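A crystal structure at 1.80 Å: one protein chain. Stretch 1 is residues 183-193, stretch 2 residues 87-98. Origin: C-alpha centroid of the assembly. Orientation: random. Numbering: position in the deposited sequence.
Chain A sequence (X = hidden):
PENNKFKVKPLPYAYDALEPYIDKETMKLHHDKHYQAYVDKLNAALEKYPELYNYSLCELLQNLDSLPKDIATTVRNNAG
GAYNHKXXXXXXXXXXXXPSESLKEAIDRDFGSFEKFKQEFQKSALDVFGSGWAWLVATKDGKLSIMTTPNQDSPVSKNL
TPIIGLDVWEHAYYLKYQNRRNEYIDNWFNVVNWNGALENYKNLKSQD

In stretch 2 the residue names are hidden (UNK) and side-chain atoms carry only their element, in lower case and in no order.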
# COMPACT_ATOMS: atom_id res chain seq x y z
N GLU A 183 -3.56 -15.90 -5.35
CA GLU A 183 -4.43 -16.91 -4.75
C GLU A 183 -5.62 -16.26 -4.06
O GLU A 183 -6.73 -16.79 -4.10
CB GLU A 183 -3.66 -17.78 -3.75
CG GLU A 183 -2.59 -18.64 -4.41
CD GLU A 183 -1.73 -19.38 -3.41
OE1 GLU A 183 -1.97 -19.26 -2.19
OE2 GLU A 183 -0.79 -20.08 -3.84
N TYR A 184 -5.38 -15.12 -3.43
CA TYR A 184 -6.45 -14.34 -2.81
C TYR A 184 -7.47 -13.91 -3.87
O TYR A 184 -8.68 -14.04 -3.67
CB TYR A 184 -5.84 -13.12 -2.14
CG TYR A 184 -6.81 -12.01 -1.73
CD1 TYR A 184 -7.80 -12.23 -0.79
CD2 TYR A 184 -6.67 -10.73 -2.27
CE1 TYR A 184 -8.66 -11.18 -0.40
CE2 TYR A 184 -7.51 -9.70 -1.90
CZ TYR A 184 -8.51 -9.93 -0.97
OH TYR A 184 -9.32 -8.88 -0.60
N ILE A 185 -6.97 -13.38 -4.98
CA ILE A 185 -7.85 -12.90 -6.04
C ILE A 185 -8.71 -14.03 -6.59
O ILE A 185 -9.93 -13.91 -6.72
CB ILE A 185 -7.04 -12.25 -7.18
CG1 ILE A 185 -6.33 -11.00 -6.65
CG2 ILE A 185 -7.95 -11.91 -8.35
CD1 ILE A 185 -5.18 -10.51 -7.54
N ASP A 186 -8.07 -15.15 -6.91
CA ASP A 186 -8.81 -16.29 -7.44
C ASP A 186 -9.88 -16.79 -6.46
O ASP A 186 -11.02 -17.05 -6.85
CB ASP A 186 -7.87 -17.42 -7.83
CG ASP A 186 -8.54 -18.46 -8.71
OD1 ASP A 186 -9.12 -18.08 -9.75
OD2 ASP A 186 -8.49 -19.65 -8.35
N ASN A 187 -9.51 -16.91 -5.19
CA ASN A 187 -10.45 -17.40 -4.19
C ASN A 187 -11.61 -16.45 -3.94
O ASN A 187 -12.71 -16.88 -3.59
CB ASN A 187 -9.74 -17.70 -2.87
CG ASN A 187 -9.23 -19.12 -2.82
OD1 ASN A 187 -9.63 -19.96 -3.62
ND2 ASN A 187 -8.35 -19.40 -1.87
N TRP A 188 -11.37 -15.16 -4.13
CA TRP A 188 -12.38 -14.16 -3.83
C TRP A 188 -13.64 -14.32 -4.70
O TRP A 188 -14.74 -13.98 -4.27
CB TRP A 188 -11.79 -12.76 -3.99
CG TRP A 188 -12.75 -11.64 -3.74
CD1 TRP A 188 -13.22 -11.21 -2.54
CD2 TRP A 188 -13.32 -10.77 -4.73
NE1 TRP A 188 -14.06 -10.14 -2.72
CE2 TRP A 188 -14.14 -9.85 -4.05
CE3 TRP A 188 -13.21 -10.69 -6.12
CZ2 TRP A 188 -14.85 -8.85 -4.72
CZ3 TRP A 188 -13.93 -9.69 -6.78
CH2 TRP A 188 -14.73 -8.79 -6.08
N PHE A 189 -13.46 -14.82 -5.91
CA PHE A 189 -14.60 -15.00 -6.81
C PHE A 189 -15.63 -15.99 -6.27
O PHE A 189 -16.79 -15.98 -6.69
CB PHE A 189 -14.14 -15.34 -8.23
CG PHE A 189 -13.81 -14.11 -9.04
CD1 PHE A 189 -14.79 -13.47 -9.77
CD2 PHE A 189 -12.53 -13.57 -9.02
CE1 PHE A 189 -14.50 -12.32 -10.49
CE2 PHE A 189 -12.24 -12.43 -9.74
CZ PHE A 189 -13.23 -11.80 -10.47
N ASN A 190 -15.22 -16.82 -5.31
CA ASN A 190 -16.18 -17.71 -4.65
C ASN A 190 -17.15 -16.99 -3.72
O ASN A 190 -18.19 -17.53 -3.37
CB ASN A 190 -15.45 -18.81 -3.88
CG ASN A 190 -14.66 -19.72 -4.79
OD1 ASN A 190 -13.43 -19.65 -4.84
ND2 ASN A 190 -15.36 -20.56 -5.52
N VAL A 191 -16.80 -15.77 -3.31
CA VAL A 191 -17.67 -15.04 -2.38
C VAL A 191 -18.29 -13.77 -2.97
O VAL A 191 -19.01 -13.07 -2.27
CB VAL A 191 -16.97 -14.68 -1.06
CG1 VAL A 191 -16.52 -15.95 -0.33
CG2 VAL A 191 -15.79 -13.75 -1.30
N VAL A 192 -18.01 -13.47 -4.23
CA VAL A 192 -18.66 -12.30 -4.84
C VAL A 192 -20.18 -12.44 -4.79
O VAL A 192 -20.72 -13.50 -5.14
CB VAL A 192 -18.22 -12.11 -6.30
CG1 VAL A 192 -19.05 -10.99 -6.96
CG2 VAL A 192 -16.74 -11.78 -6.38
N ASN A 193 -20.86 -11.39 -4.33
CA ASN A 193 -22.32 -11.38 -4.28
C ASN A 193 -22.89 -10.82 -5.58
O ASN A 193 -23.07 -9.61 -5.73
CB ASN A 193 -22.81 -10.56 -3.08
CG ASN A 193 -24.33 -10.55 -2.95
OD1 ASN A 193 -25.04 -11.08 -3.80
ND2 ASN A 193 -24.83 -9.95 -1.88
N UNK A 87 -18.89 -0.77 0.87
CA UNK A 87 -19.17 -1.38 -0.43
C UNK A 87 -18.60 -2.80 -0.51
O UNK A 87 -19.28 -3.73 -0.95
c UNK A 87 -17.98 -2.01 -3.47
c UNK A 87 -18.22 -2.54 -4.73
c UNK A 87 -19.30 -2.12 -5.46
c UNK A 87 -19.93 -0.65 -3.68
c UNK A 87 -18.59 -0.51 -1.56
c UNK A 87 -18.83 -1.07 -2.93
c UNK A 87 -20.16 -1.17 -4.93
N UNK A 88 -17.35 -2.94 -0.10
CA UNK A 88 -16.65 -4.23 -0.18
C UNK A 88 -17.33 -5.32 0.66
O UNK A 88 -17.53 -6.44 0.18
c UNK A 88 -13.65 -5.76 1.22
c UNK A 88 -13.39 -7.02 -1.24
c UNK A 88 -14.19 -5.89 -1.10
c UNK A 88 -15.19 -4.03 0.26
c UNK A 88 -12.71 -7.52 -0.13
c UNK A 88 -12.84 -6.89 1.10
c UNK A 88 -14.34 -5.26 0.12
N UNK A 89 -17.65 -5.02 1.91
CA UNK A 89 -18.29 -6.04 2.74
C UNK A 89 -19.68 -6.38 2.19
O UNK A 89 -20.11 -7.52 2.26
c UNK A 89 -18.31 -5.64 4.21
c UNK A 89 -14.35 -5.11 5.84
c UNK A 89 -14.66 -6.25 5.12
c UNK A 89 -15.32 -4.14 6.04
c UNK A 89 -16.60 -4.31 5.51
c UNK A 89 -16.93 -5.45 4.79
c UNK A 89 -15.95 -6.42 4.60
N UNK A 90 -20.36 -5.39 1.60
CA UNK A 90 -21.67 -5.64 0.97
C UNK A 90 -21.60 -6.49 -0.29
O UNK A 90 -22.57 -7.17 -0.66
c UNK A 90 -22.38 -4.31 0.66
o UNK A 90 -23.53 -2.56 1.77
o UNK A 90 -23.21 -4.41 2.90
c UNK A 90 -23.09 -3.72 1.86
N UNK A 91 -20.45 -6.49 -0.97
CA UNK A 91 -20.34 -7.15 -2.26
C UNK A 91 -19.85 -8.60 -2.11
O UNK A 91 -19.60 -9.30 -3.10
c UNK A 91 -17.97 -6.64 -3.05
c UNK A 91 -19.46 -6.35 -3.25
c UNK A 91 -21.34 -6.35 -4.98
c UNK A 91 -19.86 -6.64 -4.70
N UNK A 92 -19.71 -9.05 -0.87
CA UNK A 92 -19.37 -10.44 -0.60
C UNK A 92 -20.51 -11.12 0.15
O UNK A 92 -21.31 -10.46 0.81
s UNK A 92 -15.32 -10.22 0.37
c UNK A 92 -18.08 -10.53 0.22
c UNK A 92 -16.86 -9.92 -0.52
c UNK A 92 -15.48 -9.12 1.75
N UNK A 93 -20.58 -12.44 0.05
CA UNK A 93 -21.63 -13.19 0.73
C UNK A 93 -21.25 -14.67 0.87
O UNK A 93 -20.57 -15.22 -0.00
o UNK A 93 -24.00 -13.84 0.66
c UNK A 93 -22.82 -13.65 -1.44
c UNK A 93 -22.98 -13.10 -0.04
N UNK A 94 -21.71 -15.32 1.95
CA UNK A 94 -21.55 -16.77 2.07
C UNK A 94 -22.56 -17.54 1.21
O UNK A 94 -22.39 -18.75 1.01
c UNK A 94 -22.75 -15.93 3.95
c UNK A 94 -21.83 -17.03 3.55
c UNK A 94 -22.30 -14.72 3.16
N UNK A 95 -23.58 -16.87 0.71
CA UNK A 95 -24.57 -17.51 -0.16
C UNK A 95 -24.02 -17.76 -1.57
O UNK A 95 -23.14 -17.03 -2.04
o UNK A 95 -27.02 -18.57 1.58
o UNK A 95 -26.37 -17.35 3.28
c UNK A 95 -26.62 -17.49 2.06
c UNK A 95 -25.85 -16.68 -0.24
c UNK A 95 -26.42 -16.29 1.13
N UNK A 96 -24.53 -18.77 -2.25
CA UNK A 96 -24.13 -19.02 -3.63
C UNK A 96 -24.92 -18.12 -4.58
O UNK A 96 -26.15 -18.08 -4.52
c UNK A 96 -24.30 -20.51 -4.00
c UNK A 96 -23.42 -21.45 -3.17
n UNK A 96 -21.00 -23.19 -4.16
c UNK A 96 -22.38 -23.13 -4.75
c UNK A 96 -23.45 -22.87 -3.69
N UNK A 97 -24.21 -17.39 -5.44
CA UNK A 97 -24.85 -16.48 -6.38
C UNK A 97 -24.16 -16.56 -7.73
O UNK A 97 -23.00 -16.93 -7.81
c UNK A 97 -25.26 -14.86 -4.48
o UNK A 97 -23.39 -14.57 -5.99
c UNK A 97 -24.76 -15.01 -5.90
N UNK A 98 -24.88 -16.22 -8.80
CA UNK A 98 -24.28 -16.18 -10.13
C UNK A 98 -24.80 -14.95 -10.86
O UNK A 98 -25.82 -14.38 -10.47
c UNK A 98 -26.08 -17.54 -11.29
c UNK A 98 -24.10 -18.72 -10.25
c UNK A 98 -26.42 -18.69 -12.22
c UNK A 98 -24.59 -17.45 -10.97
O HOH W 1 -23.72 -9.27 0.83
O HOH W 2 -19.95 -17.81 -1.00
O HOH W 3 -21.71 -15.80 -3.99
O HOH W 4 -19.67 -20.08 -3.87

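Position 87 carries one carbon followed by a closed ring of six carbons, with no oxygen on the ring, and the ring is out of reach of stretch 1; this is Phe87. Position 88 has the same seven carbons, but its ring end approaches two aromatic residues, Tyr184 and Trp188. It is Phe88: Phe88 CZ lies 3.7 Å from Tyr184 OH, and Phe88 CE1 lies 3.5 Å from Trp188 NE1. Its ring and the five-membered ring of Trp188 are near parallel (18°), yet with centroids 5.6 Å apart they are slid past one another and barely overlap. Position 89 again shows one carbon and a six-carbon ring, out of reach of stretch 1: Phe89.

At position 90, two carbons, the second bearing two oxygens, give the short carboxylate; a Glu would need a third carbon and an Asn a nitrogen in place of one oxygen. CB points away from stretch 1. This is Asp90, the last helical residue here. Position 91 has four carbons, forked at the first with one arm two carbons long; its one-carbon arm meets the edge of the Trp188 ring. It is Ile91, with CG2 4.2 Å from Trp188 CZ2. Position 92 is an unbranched run of two carbons, a sulfur and a carbon, the sulfur lying near the indole plane by Trp188 NE1 and close to Val191 CG2. This is Met92, whose SD is 3.3 Å from Trp188 NE1 and 3.9 Å from Val191 CG2.

Position 93 has one carbon carrying an oxygen and a carbon, the latter 3.5 Å from Asn193 CB. This is Thr93, whose OG1 accepts a hydrogen bond from the backbone N of position 95 (3.1 Å). Three carbons closing onto the backbone N, with CB pointing away and no contact with stretch 1, make position 94 Pro94. Position 95, three carbons with two oxygens on the third, is Glu95; position 96, four carbons in a row ending in nitrogen, is Lys96. Neither side chain touches stretch 1. Position 97 repeats the one-carbon fork to oxygen and carbon, its oxygen 3.0 Å from Val192 O: Thr97. Position 98, a four-carbon fork with one longer arm and no contact with stretch 1, is Ile98.

The contact rests on a single backbone bridge, where Val192 CA and Met92 CA are 4.7 Å apart. Asn193 N donates to Ile91 O (2.7 Å, 166°), and Thr93 N donates to Val191 O (2.9 Å, 146°). Water 1 reinforces it, donating to Asp90 O (2.8 Å) and Met92 O (2.7 Å) while accepting from Asn193 ND2 (3.0 Å). Beside this polar link, Trp188 gathers Phe88, Ile91 and Met92 into an apolar cluster.

Stretch 2 (87-98) FFFDIMTPEKTI
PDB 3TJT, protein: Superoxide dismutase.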